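Local coordinates for protein cytochrome B5 (Hadesarchaea archaeon YNP_N21, PDB 6NZX) that binds heme in a cytochrome b5-like domain and probably serves in electron transfer, at residues E8-Y13 against Y22-G27. Sequence-based numbering, arbitrary orientation.
Sequences EELSRY and YVAYNG
L10 reaches across from helix 7-11 with a different methyl for each of two strand residues. Its CD2 meets CB of A24 at 3.8 Å, while its CD1 lies near CB of Y22 and close to the plane of that residue's ring, at the edge. With CG anti to the backbone N (chi1 173°), the branch end comes closer to the strand than the direction of CB would suggest, and V29 and L76 of the neighbouring strands also touch it. The side chain of A24 is about 7 Å from the bound heme. Next outward, the rings of Y13 and Y22 form an offset stack, nearly parallel at 4°, with centroids 4.2 Å apart. The two side chains run alongside each other, pointing the same way, and each ring lays a rim carbon over one face of the other: CD1 of Y13 and CE2 of Y22 are 3.3 Å apart. An alanine in place of Y22 would keep the CB that L10 touches but would probably leave the Y13 ring without its stacking partner and a gap where the ring now lies. At the polar edge, Y22 N donates a nearly straight hydrogen bond (173°) to Y13 O, 3.1 Å away. With no side-chain charge pairing across the contact, shape fit and stacking, backed by this one backbone bond, hold the turn after helix 7-11 to outer strand 22-25 of the b5 sheet.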
ATOM      1  N   GLU A   8     -10.608  -7.284  -0.673  1.00 25.23           N
ATOM      2  CA  GLU A   8     -10.500  -8.425   0.207  1.00 26.53           C
ATOM      3  C   GLU A   8      -9.124  -9.061  -0.013  1.00 24.79           C
ATOM      4  O   GLU A   8      -8.412  -9.302   0.945  1.00 23.69           O
ATOM      5  CB  GLU A   8     -11.663  -9.391  -0.018  1.00 32.90           C
ATOM      6  CG  GLU A   8     -11.997 -10.228   1.209  1.00 39.36           C
ATOM      7  CD  GLU A   8     -13.442 -10.702   1.256  1.00 47.07           C
ATOM      8  OE1 GLU A   8     -14.047 -10.852   0.169  1.00 52.86           O
ATOM      9  OE2 GLU A   8     -13.966 -10.905   2.377  1.00 54.12           O
ATOM     10  N   GLU A   9      -8.740  -9.243  -1.286  1.00 23.69           N
ATOM     11  CA  GLU A   9      -7.462  -9.840  -1.646  1.00 24.05           C
ATOM     12  C   GLU A   9      -6.305  -8.922  -1.263  1.00 20.54           C
ATOM     13  O   GLU A   9      -5.247  -9.395  -0.857  1.00 21.07           O
ATOM     14  CB  GLU A   9      -7.371 -10.124  -3.147  1.00 25.50           C
ATOM     15  CG  GLU A   9      -8.333 -11.198  -3.612  1.00 28.62           C
ATOM     16  CD  GLU A   9      -8.427 -11.347  -5.120  1.00 32.07           C
ATOM     17  OE1 GLU A   9      -7.790 -10.534  -5.852  1.00 30.04           O
ATOM     18  OE2 GLU A   9      -9.150 -12.269  -5.558  1.00 36.33           O
ATOM     19  N   LEU A  10      -6.499  -7.611  -1.433  1.00 19.54           N
ATOM     20  CA  LEU A  10      -5.450  -6.648  -1.143  1.00 18.33           C
ATOM     21  C   LEU A  10      -5.131  -6.645   0.359  1.00 16.97           C
ATOM     22  O   LEU A  10      -3.987  -6.379   0.752  1.00 16.49           O
ATOM     23  CB  LEU A  10      -5.888  -5.263  -1.631  1.00 17.98           C
ATOM     24  CG  LEU A  10      -4.958  -4.122  -1.234  1.00 18.35           C
ATOM     25  CD1 LEU A  10      -3.669  -4.175  -2.050  1.00 18.91           C
ATOM     26  CD2 LEU A  10      -5.645  -2.780  -1.381  1.00 19.31           C
ATOM     27  N   SER A  11      -6.132  -6.956   1.195  1.00 18.14           N
ATOM     28  CA  SER A  11      -5.980  -6.933   2.672  1.00 18.93           C
ATOM     29  C   SER A  11      -4.984  -7.998   3.141  1.00 19.53           C
ATOM     30  O   SER A  11      -4.334  -7.864   4.201  1.00 19.89           O
ATOM     31  CB  SER A  11      -7.326  -7.089   3.342  1.00 20.23           C
ATOM     32  OG  SER A  11      -7.893  -8.337   3.011  1.00 21.22           O
ATOM     33  N   ARG A  12      -4.834  -9.056   2.338  1.00 20.15           N
ATOM     34  CA  ARG A  12      -3.884 -10.111   2.618  1.00 20.62           C
ATOM     35  C   ARG A  12      -2.442  -9.603   2.557  1.00 19.93           C
ATOM     36  O   ARG A  12      -1.585 -10.244   3.146  1.00 19.15           O
ATOM     37  CB  ARG A  12      -3.946 -11.227   1.576  1.00 22.55           C
ATOM     38  CG  ARG A  12      -5.264 -11.977   1.494  1.00 23.64           C
ATOM     39  CD  ARG A  12      -5.122 -12.920   0.326  1.00 24.82           C
ATOM     40  NE  ARG A  12      -6.359 -13.494  -0.168  1.00 26.89           N
ATOM     41  CZ  ARG A  12      -6.427 -14.219  -1.282  1.00 27.72           C
ATOM     42  NH1 ARG A  12      -7.597 -14.657  -1.705  1.00 26.81           N
ATOM     43  NH2 ARG A  12      -5.320 -14.484  -1.971  1.00 24.77           N
ATOM     44  N   TYR A  13      -2.178  -8.534   1.780  1.00 19.34           N
ATOM     45  CA  TYR A  13      -0.816  -8.046   1.511  1.00 20.09           C
ATOM     46  C   TYR A  13      -0.488  -6.964   2.543  1.00 21.41           C
ATOM     47  O   TYR A  13      -0.359  -5.786   2.214  1.00 20.25           O
ATOM     48  CB  TYR A  13      -0.684  -7.558   0.062  1.00 21.55           C
ATOM     49  CG  TYR A  13      -0.767  -8.659  -0.962  1.00 20.58           C
ATOM     50  CD1 TYR A  13       0.371  -9.265  -1.450  1.00 20.01           C
ATOM     51  CD2 TYR A  13      -1.991  -9.120  -1.423  1.00 20.68           C
ATOM     52  CE1 TYR A  13       0.293 -10.306  -2.369  1.00 21.74           C
ATOM     53  CE2 TYR A  13      -2.082 -10.160  -2.337  1.00 20.23           C
ATOM     54  CZ  TYR A  13      -0.934 -10.759  -2.815  1.00 20.31           C
ATOM     55  OH  TYR A  13      -1.006 -11.803  -3.702  1.00 19.66           O
ATOM     56  N   TYR A  22       1.476  -4.160   0.388  1.00 17.37           N
ATOM     57  CA  TYR A  22       0.941  -3.472  -0.792  1.00 18.56           C
ATOM     58  C   TYR A  22       0.029  -2.355  -0.292  1.00 18.93           C
ATOM     59  O   TYR A  22      -0.627  -2.510   0.726  1.00 18.64           O
ATOM     60  CB  TYR A  22       0.060  -4.387  -1.642  1.00 19.11           C
ATOM     61  CG  TYR A  22       0.734  -5.439  -2.485  1.00 18.54           C
ATOM     62  CD1 TYR A  22       2.096  -5.655  -2.456  1.00 18.77           C
ATOM     63  CD2 TYR A  22      -0.037  -6.273  -3.278  1.00 17.91           C
ATOM     64  CE1 TYR A  22       2.682  -6.643  -3.231  1.00 19.33           C
ATOM     65  CE2 TYR A  22       0.532  -7.256  -4.074  1.00 18.99           C
ATOM     66  CZ  TYR A  22       1.898  -7.454  -4.027  1.00 18.35           C
ATOM     67  OH  TYR A  22       2.467  -8.417  -4.788  1.00 19.17           O
ATOM     68  N   VAL A  23      -0.020  -1.244  -1.018  1.00 19.90           N
ATOM     69  CA  VAL A  23      -0.931  -0.164  -0.681  1.00 19.15           C
ATOM     70  C   VAL A  23      -1.597   0.275  -1.976  1.00 18.51           C
ATOM     71  O   VAL A  23      -0.935   0.311  -2.988  1.00 18.51           O
ATOM     72  CB  VAL A  23      -0.212   1.017   0.001  1.00 19.98           C
ATOM     73  CG1 VAL A  23       0.317   0.629   1.365  1.00 20.92           C
ATOM     74  CG2 VAL A  23       0.917   1.576  -0.863  1.00 21.84           C
ATOM     75  N   ALA A  24      -2.889   0.617  -1.919  1.00 17.98           N
ATOM     76  CA  ALA A  24      -3.570   1.112  -3.116  1.00 18.36           C
ATOM     77  C   ALA A  24      -3.692   2.638  -3.027  1.00 18.09           C
ATOM     78  O   ALA A  24      -3.777   3.226  -1.932  1.00 15.86           O
ATOM     79  CB  ALA A  24      -4.897   0.430  -3.317  1.00 18.41           C
ATOM     80  N   TYR A  25      -3.603   3.276  -4.196  1.00 18.69           N
ATOM     81  CA  TYR A  25      -3.784   4.711  -4.310  1.00 20.36           C
ATOM     82  C   TYR A  25      -4.388   5.019  -5.679  1.00 20.57           C
ATOM     83  O   TYR A  25      -3.765   4.725  -6.681  1.00 17.07           O
ATOM     84  CB  TYR A  25      -2.470   5.476  -4.116  1.00 22.76           C
ATOM     85  CG  TYR A  25      -2.664   6.969  -4.219  1.00 25.59           C
ATOM     86  CD1 TYR A  25      -2.251   7.681  -5.332  1.00 28.45           C
ATOM     87  CD2 TYR A  25      -3.361   7.652  -3.238  1.00 27.73           C
ATOM     88  CE1 TYR A  25      -2.488   9.044  -5.446  1.00 30.75           C
ATOM     89  CE2 TYR A  25      -3.622   9.008  -3.340  1.00 29.31           C
ATOM     90  CZ  TYR A  25      -3.181   9.707  -4.447  1.00 30.53           C
ATOM     91  OH  TYR A  25      -3.415  11.048  -4.535  1.00 36.52           O
ATOM     92  N   ASN A  26      -5.604   5.588  -5.685  1.00 23.36           N
ATOM     93  CA  ASN A  26      -6.258   6.068  -6.917  1.00 25.82           C
ATOM     94  C   ASN A  26      -6.365   4.936  -7.943  1.00 24.56           C
ATOM     95  O   ASN A  26      -6.098   5.175  -9.125  1.00 22.68           O
ATOM     96  CB  ASN A  26      -5.491   7.232  -7.564  1.00 27.20           C
ATOM     97  CG  ASN A  26      -5.851   8.572  -6.975  1.00 33.06           C
ATOM     98  OD1 ASN A  26      -6.708   8.657  -6.091  1.00 39.75           O
ATOM     99  ND2 ASN A  26      -5.187   9.619  -7.436  1.00 34.35           N
ATOM    100  N   GLY A  27      -6.679   3.716  -7.469  1.00 21.82           N
ATOM    101  CA  GLY A  27      -6.995   2.577  -8.318  1.00 20.67           C
ATOM    102  C   GLY A  27      -5.813   1.672  -8.643  1.00 20.39           C
ATOM    103  O   GLY A  27      -6.015   0.633  -9.256  1.00 21.01           O
TER